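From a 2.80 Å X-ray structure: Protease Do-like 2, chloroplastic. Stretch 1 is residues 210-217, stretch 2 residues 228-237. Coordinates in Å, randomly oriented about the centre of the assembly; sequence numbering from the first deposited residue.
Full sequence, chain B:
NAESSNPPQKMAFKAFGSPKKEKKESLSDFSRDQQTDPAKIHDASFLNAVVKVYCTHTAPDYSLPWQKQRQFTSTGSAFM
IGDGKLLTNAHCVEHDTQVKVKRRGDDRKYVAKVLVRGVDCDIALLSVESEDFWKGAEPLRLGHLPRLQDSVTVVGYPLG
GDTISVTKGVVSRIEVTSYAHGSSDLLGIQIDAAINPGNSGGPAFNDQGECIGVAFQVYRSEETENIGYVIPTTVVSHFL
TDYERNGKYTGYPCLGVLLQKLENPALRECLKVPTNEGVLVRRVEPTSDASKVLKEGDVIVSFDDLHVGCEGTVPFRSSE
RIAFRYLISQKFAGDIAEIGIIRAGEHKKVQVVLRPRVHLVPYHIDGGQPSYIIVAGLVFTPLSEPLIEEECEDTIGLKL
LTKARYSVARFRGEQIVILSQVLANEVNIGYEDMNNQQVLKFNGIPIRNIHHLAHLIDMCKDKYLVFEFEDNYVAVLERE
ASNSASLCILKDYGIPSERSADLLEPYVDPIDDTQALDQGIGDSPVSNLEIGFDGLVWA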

ATOM      1  N   GLU B 210      22.076  30.230  28.846  1.00 62.43           N
ATOM      2  CA  GLU B 210      23.275  29.724  28.191  1.00 59.65           C
ATOM      3  C   GLU B 210      22.858  28.711  27.142  1.00 55.84           C
ATOM      4  O   GLU B 210      21.865  28.007  27.306  1.00 52.74           O
ATOM      5  N   CYS B 211      23.611  28.642  26.053  1.00 59.32           N
ATOM      6  CA  CYS B 211      23.350  27.648  25.023  1.00 54.50           C
ATOM      7  C   CYS B 211      24.021  26.337  25.404  1.00 60.34           C
ATOM      8  O   CYS B 211      25.223  26.300  25.664  1.00 59.35           O
ATOM      9  N   ILE B 212      23.235  25.271  25.484  1.00 60.40           N
ATOM     10  CA  ILE B 212      23.764  23.969  25.880  1.00 53.34           C
ATOM     11  C   ILE B 212      24.068  23.024  24.726  1.00 48.68           C
ATOM     12  O   ILE B 212      24.389  21.859  24.949  1.00 47.46           O
ATOM     13  N   GLY B 213      23.938  23.519  23.500  1.00 48.75           N
ATOM     14  CA  GLY B 213      24.236  22.724  22.322  1.00 50.46           C
ATOM     15  C   GLY B 213      23.535  23.248  21.085  1.00 56.09           C
ATOM     16  O   GLY B 213      22.984  24.343  21.099  1.00 59.18           O
ATOM     17  N   VAL B 214      23.557  22.468  20.010  1.00 55.86           N
ATOM     18  CA  VAL B 214      22.939  22.877  18.752  1.00 49.58           C
ATOM     19  C   VAL B 214      21.845  21.886  18.391  1.00 51.38           C
ATOM     20  O   VAL B 214      22.039  20.679  18.528  1.00 53.32           O
ATOM     21  N   ALA B 215      20.695  22.383  17.943  1.00 53.26           N
ATOM     22  CA  ALA B 215      19.593  21.491  17.575  1.00 52.47           C
ATOM     23  C   ALA B 215      19.945  20.754  16.299  1.00 49.61           C
ATOM     24  O   ALA B 215      20.658  21.287  15.458  1.00 51.52           O
ATOM     25  N   PHE B 216      19.461  19.521  16.179  1.00 53.33           N
ATOM     26  CA  PHE B 216      19.734  18.690  15.015  1.00 60.02           C
ATOM     27  C   PHE B 216      18.488  17.941  14.544  1.00 66.28           C
ATOM     28  O   PHE B 216      17.919  17.145  15.289  1.00 71.65           O
ATOM     29  N   GLN B 217      18.063  18.213  13.312  1.00 62.82           N
ATOM     30  CA  GLN B 217      16.945  17.506  12.697  1.00 54.56           C
ATOM     31  C   GLN B 217      17.173  17.303  11.198  1.00 73.97           C
ATOM     32  O   GLN B 217      17.465  18.257  10.471  1.00 77.01           O
ATOM     33  N   GLY B 228      13.567  15.324  20.307  1.00 76.82           N
ATOM     34  CA  GLY B 228      14.511  16.143  19.579  1.00 77.61           C
ATOM     35  C   GLY B 228      15.938  15.834  19.972  1.00 74.57           C
ATOM     36  O   GLY B 228      16.191  15.375  21.087  1.00 72.77           O
ATOM     37  N   TYR B 229      16.868  16.104  19.060  1.00 68.22           N
ATOM     38  CA  TYR B 229      18.285  15.851  19.305  1.00 58.72           C
ATOM     39  C   TYR B 229      19.118  17.119  19.386  1.00 52.83           C
ATOM     40  O   TYR B 229      18.841  18.115  18.721  1.00 56.78           O
ATOM     41  N   VAL B 230      20.151  17.079  20.215  1.00 54.02           N
ATOM     42  CA  VAL B 230      21.013  18.237  20.385  1.00 55.96           C
ATOM     43  C   VAL B 230      22.479  17.852  20.433  1.00 51.58           C
ATOM     44  O   VAL B 230      22.890  17.045  21.262  1.00 62.04           O
ATOM     45  N   ILE B 231      23.268  18.443  19.550  1.00 38.98           N
ATOM     46  CA  ILE B 231      24.711  18.345  19.654  1.00 38.70           C
ATOM     47  C   ILE B 231      25.177  19.161  20.862  1.00 48.94           C
ATOM     48  O   ILE B 231      25.012  20.382  20.883  1.00 52.67           O
ATOM     49  N   PRO B 232      25.745  18.489  21.883  1.00 48.45           N
ATOM     50  CA  PRO B 232      26.121  19.198  23.117  1.00 52.45           C
ATOM     51  C   PRO B 232      27.321  20.137  22.975  1.00 58.68           C
ATOM     52  O   PRO B 232      28.115  20.039  22.025  1.00 61.55           O
ATOM     53  N   THR B 233      27.431  21.044  23.942  1.00 53.66           N
ATOM     54  CA  THR B 233      28.533  21.990  24.033  1.00 55.73           C
ATOM     55  C   THR B 233      29.905  21.336  23.906  1.00 52.91           C
ATOM     56  O   THR B 233      30.786  21.862  23.226  1.00 50.27           O
ATOM     57  N   THR B 234      30.091  20.201  24.571  1.00 46.22           N
ATOM     58  CA  THR B 234      31.394  19.542  24.573  1.00 50.25           C
ATOM     59  C   THR B 234      31.853  19.126  23.172  1.00 46.50           C
ATOM     60  O   THR B 234      33.029  19.257  22.837  1.00 44.10           O
ATOM     61  N   VAL B 235      30.928  18.635  22.353  1.00 43.51           N
ATOM     62  CA  VAL B 235      31.270  18.253  20.993  1.00 40.12           C
ATOM     63  C   VAL B 235      31.540  19.511  20.210  1.00 48.33           C
ATOM     64  O   VAL B 235      32.374  19.531  19.309  1.00 57.33           O
ATOM     65  N   VAL B 236      30.823  20.567  20.565  1.00 53.00           N
ATOM     66  CA  VAL B 236      31.026  21.867  19.942  1.00 55.76           C
ATOM     67  C   VAL B 236      32.378  22.469  20.288  1.00 48.48           C
ATOM     68  O   VAL B 236      33.064  22.988  19.403  1.00 48.54           O
ATOM     69  N   SER B 237      32.752  22.408  21.570  1.00 45.30           N
ATOM     70  CA  SER B 237      34.049  22.926  22.022  1.00 50.15           C
ATOM     71  C   SER B 237      35.136  22.246  21.230  1.00 49.76           C
ATOM     72  O   SER B 237      36.009  22.901  20.667  1.00 46.70           O
TER

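The strand of stretch 1 runs antiparallel to the strand formed by residues 228-232, and the two stretches, helix included, bury 491 Å² between them, both sides summed. Phe216 and Ile231 are the most covered, followed by Val214 and Tyr229 equally, and all four send their CA-to-CB bonds to the same face of the sheet.

The centre of this face is the pair Val214 and Ile231. Here the strands are held by two backbone hydrogen bonds, Val214 N to Ile231 O and Ile231 N to Val214 O, each 2.7 Å, and, as a directly opposed antiparallel pair, their side chains rise on the same face, with Val214 CB 4.3 Å from Ile231 CB. Ile231 has chi1 in the m well, while its chi2 of 148° lies between wells. Its CD1 reaches along the sheet to 4.1 Å from Phe216 CB, so that Ile231 touches both Val214 and Phe216. Val214, a t rotamer, extends the apolar surface beyond the sheet: its CG2 lies 4.4 Å from CG2 of Val236, also t, on the helix that follows Pro232. Val236 is the helical residue whose CA-to-CB bond points toward stretch 1, and this contact ties the first turn of the helix to the sheet.

Phe216 is t at chi1 with chi2 at 83°. Its ring leads away from stretch 2, so the packing is made near the base of the side chain. Tyr229 CB sits at the ring edge, 4.2 Å from Phe216 CD2, while Ile231 CD1 approaches obliquely. Tyr229 is m at chi1, and its aromatic end likewise leads away, leaving its CB to make the contact. The backbone hydrogen bond from Phe216 N to Tyr229 O, 3.0 Å long, accompanies this pair.

On the other face lie Ala215 and Val230. The small Ala215 covers little of stretch 2, and Val230, a t rotamer, instead packs its CG1 4.1 Å from CD1 of Ile212, which is p at both chi1 and chi2. The same CG1 comes within 3.7 Å of Gly213 CA. A CB on Gly213 would point toward stretch 2 and collide with Val230 CG1 and Ile231 O; the backbone angles of Gly213 also call for glycine.

Polar side-chain contacts are few. Thr233, m at chi1, places OG1 3.5 Å from Cys211 O, and this hydroxyl is hydrogen-bonded elsewhere in the structure. Its backbone contributes a weak hydrogen bond, Thr233 N to Ile212 O at 3.3 Å, just where the strand gives way to helix.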

ATOM      1  CB  GLU B 210      24.220  29.064  29.196  1.00 61.93           C
ATOM      2  CG  GLU B 210      24.536  29.915  30.413  1.00 62.24           C
ATOM      3  CD  GLU B 210      25.483  29.231  31.383  1.00 66.55           C
ATOM      4  OE1 GLU B 210      25.125  28.160  31.919  1.00 65.55           O
ATOM      5  OE2 GLU B 210      26.587  29.772  31.616  1.00 71.94           O
ATOM      6  CB  CYS B 211      23.869  28.131  23.680  1.00 48.05           C
ATOM      7  SG  CYS B 211      24.187  26.816  22.527  1.00 59.31           S
ATOM      8  CB  ILE B 212      22.899  23.284  26.947  1.00 53.55           C
ATOM      9  CG1 ILE B 212      21.441  23.208  26.494  1.00 37.72           C
ATOM     10  CG2 ILE B 212      23.055  24.017  28.275  1.00 59.51           C
ATOM     11  CD1 ILE B 212      21.184  22.120  25.481  1.00 48.32           C
ATOM     12  CB  VAL B 214      23.987  22.930  17.619  1.00 44.16           C
ATOM     13  CG1 VAL B 214      23.328  23.140  16.258  1.00 43.64           C
ATOM     14  CG2 VAL B 214      25.001  24.016  17.899  1.00 36.26           C
ATOM     15  CB  ALA B 215      18.283  22.253  17.409  1.00 39.05           C
ATOM     16  CB  PHE B 216      20.864  17.709  15.339  1.00 61.47           C
ATOM     17  CG  PHE B 216      21.097  16.673  14.281  1.00 67.08           C
ATOM     18  CD1 PHE B 216      21.867  16.961  13.170  1.00 69.91           C
ATOM     19  CD2 PHE B 216      20.555  15.401  14.405  1.00 75.15           C
ATOM     20  CE1 PHE B 216      22.083  15.999  12.194  1.00 80.81           C
ATOM     21  CE2 PHE B 216      20.768  14.436  13.436  1.00 77.31           C
ATOM     22  CZ  PHE B 216      21.534  14.734  12.331  1.00 80.12           C
ATOM     23  CB  GLN B 217      15.646  18.277  12.930  1.00 54.73           C
ATOM     24  CG  GLN B 217      14.414  17.659  12.279  1.00 61.14           C
ATOM     25  CD  GLN B 217      14.060  16.298  12.855  1.00 64.22           C
ATOM     26  OE1 GLN B 217      14.344  15.263  12.251  1.00 62.48           O
ATOM     27  NE2 GLN B 217      13.436  16.296  14.031  1.00 68.88           N
ATOM     28  CB  TYR B 229      18.845  14.929  18.235  1.00 59.57           C
ATOM     29  CG  TYR B 229      18.207  13.575  18.272  1.00 65.28           C
ATOM     30  CD1 TYR B 229      18.693  12.584  19.118  1.00 69.75           C
ATOM     31  CD2 TYR B 229      17.103  13.290  17.484  1.00 63.54           C
ATOM     32  CE1 TYR B 229      18.104  11.338  19.167  1.00 67.52           C
ATOM     33  CE2 TYR B 229      16.510  12.049  17.523  1.00 70.03           C
ATOM     34  CZ  TYR B 229      17.013  11.077  18.368  1.00 70.24           C
ATOM     35  OH  TYR B 229      16.421   9.840  18.408  1.00 72.39           O
ATOM     36  CB  VAL B 230      20.673  19.019  21.669  1.00 45.28           C
ATOM     37  CG1 VAL B 230      21.645  20.177  21.849  1.00 43.88           C
ATOM     38  CG2 VAL B 230      19.235  19.515  21.626  1.00 36.70           C
ATOM     39  CB  ILE B 231      25.357  18.891  18.390  1.00 42.46           C
ATOM     40  CG1 ILE B 231      24.820  18.128  17.177  1.00 37.47           C
ATOM     41  CG2 ILE B 231      26.874  18.793  18.488  1.00 52.81           C
ATOM     42  CD1 ILE B 231      24.726  18.931  15.908  1.00 28.92           C
ATOM     43  CB  PRO B 232      26.453  18.065  24.098  1.00 25.77           C
ATOM     44  CG  PRO B 232      26.734  16.879  23.244  1.00 44.10           C
ATOM     45  CD  PRO B 232      25.875  17.028  22.024  1.00 34.71           C
ATOM     46  CB  THR B 233      28.485  22.733  25.376  1.00 55.59           C
ATOM     47  OG1 THR B 233      27.325  23.556  25.406  1.00 58.93           O
ATOM     48  CG2 THR B 233      29.720  23.607  25.565  1.00 59.53           C
ATOM     49  CB  THR B 234      31.434  18.348  25.545  1.00 56.12           C
ATOM     50  OG1 THR B 234      30.606  17.294  25.051  1.00 65.33           O
ATOM     51  CG2 THR B 234      30.908  18.770  26.902  1.00 68.66           C
ATOM     52  CB  VAL B 235      30.136  17.498  20.309  1.00 42.38           C
ATOM     53  CG1 VAL B 235      30.453  17.310  18.843  1.00 33.64           C
ATOM     54  CG2 VAL B 235      29.914  16.166  20.984  1.00 49.51           C
ATOM     55  CB  VAL B 236      29.936  22.870  20.332  1.00 50.44           C
ATOM     56  CG1 VAL B 236      30.265  24.235  19.753  1.00 39.64           C
ATOM     57  CG2 VAL B 236      28.593  22.385  19.839  1.00 53.39           C
ATOM     58  CB  SER B 237      34.301  22.636  23.502  1.00 50.02           C
ATOM     59  OG  SER B 237      33.232  23.070  24.319  1.00 70.14           O
TER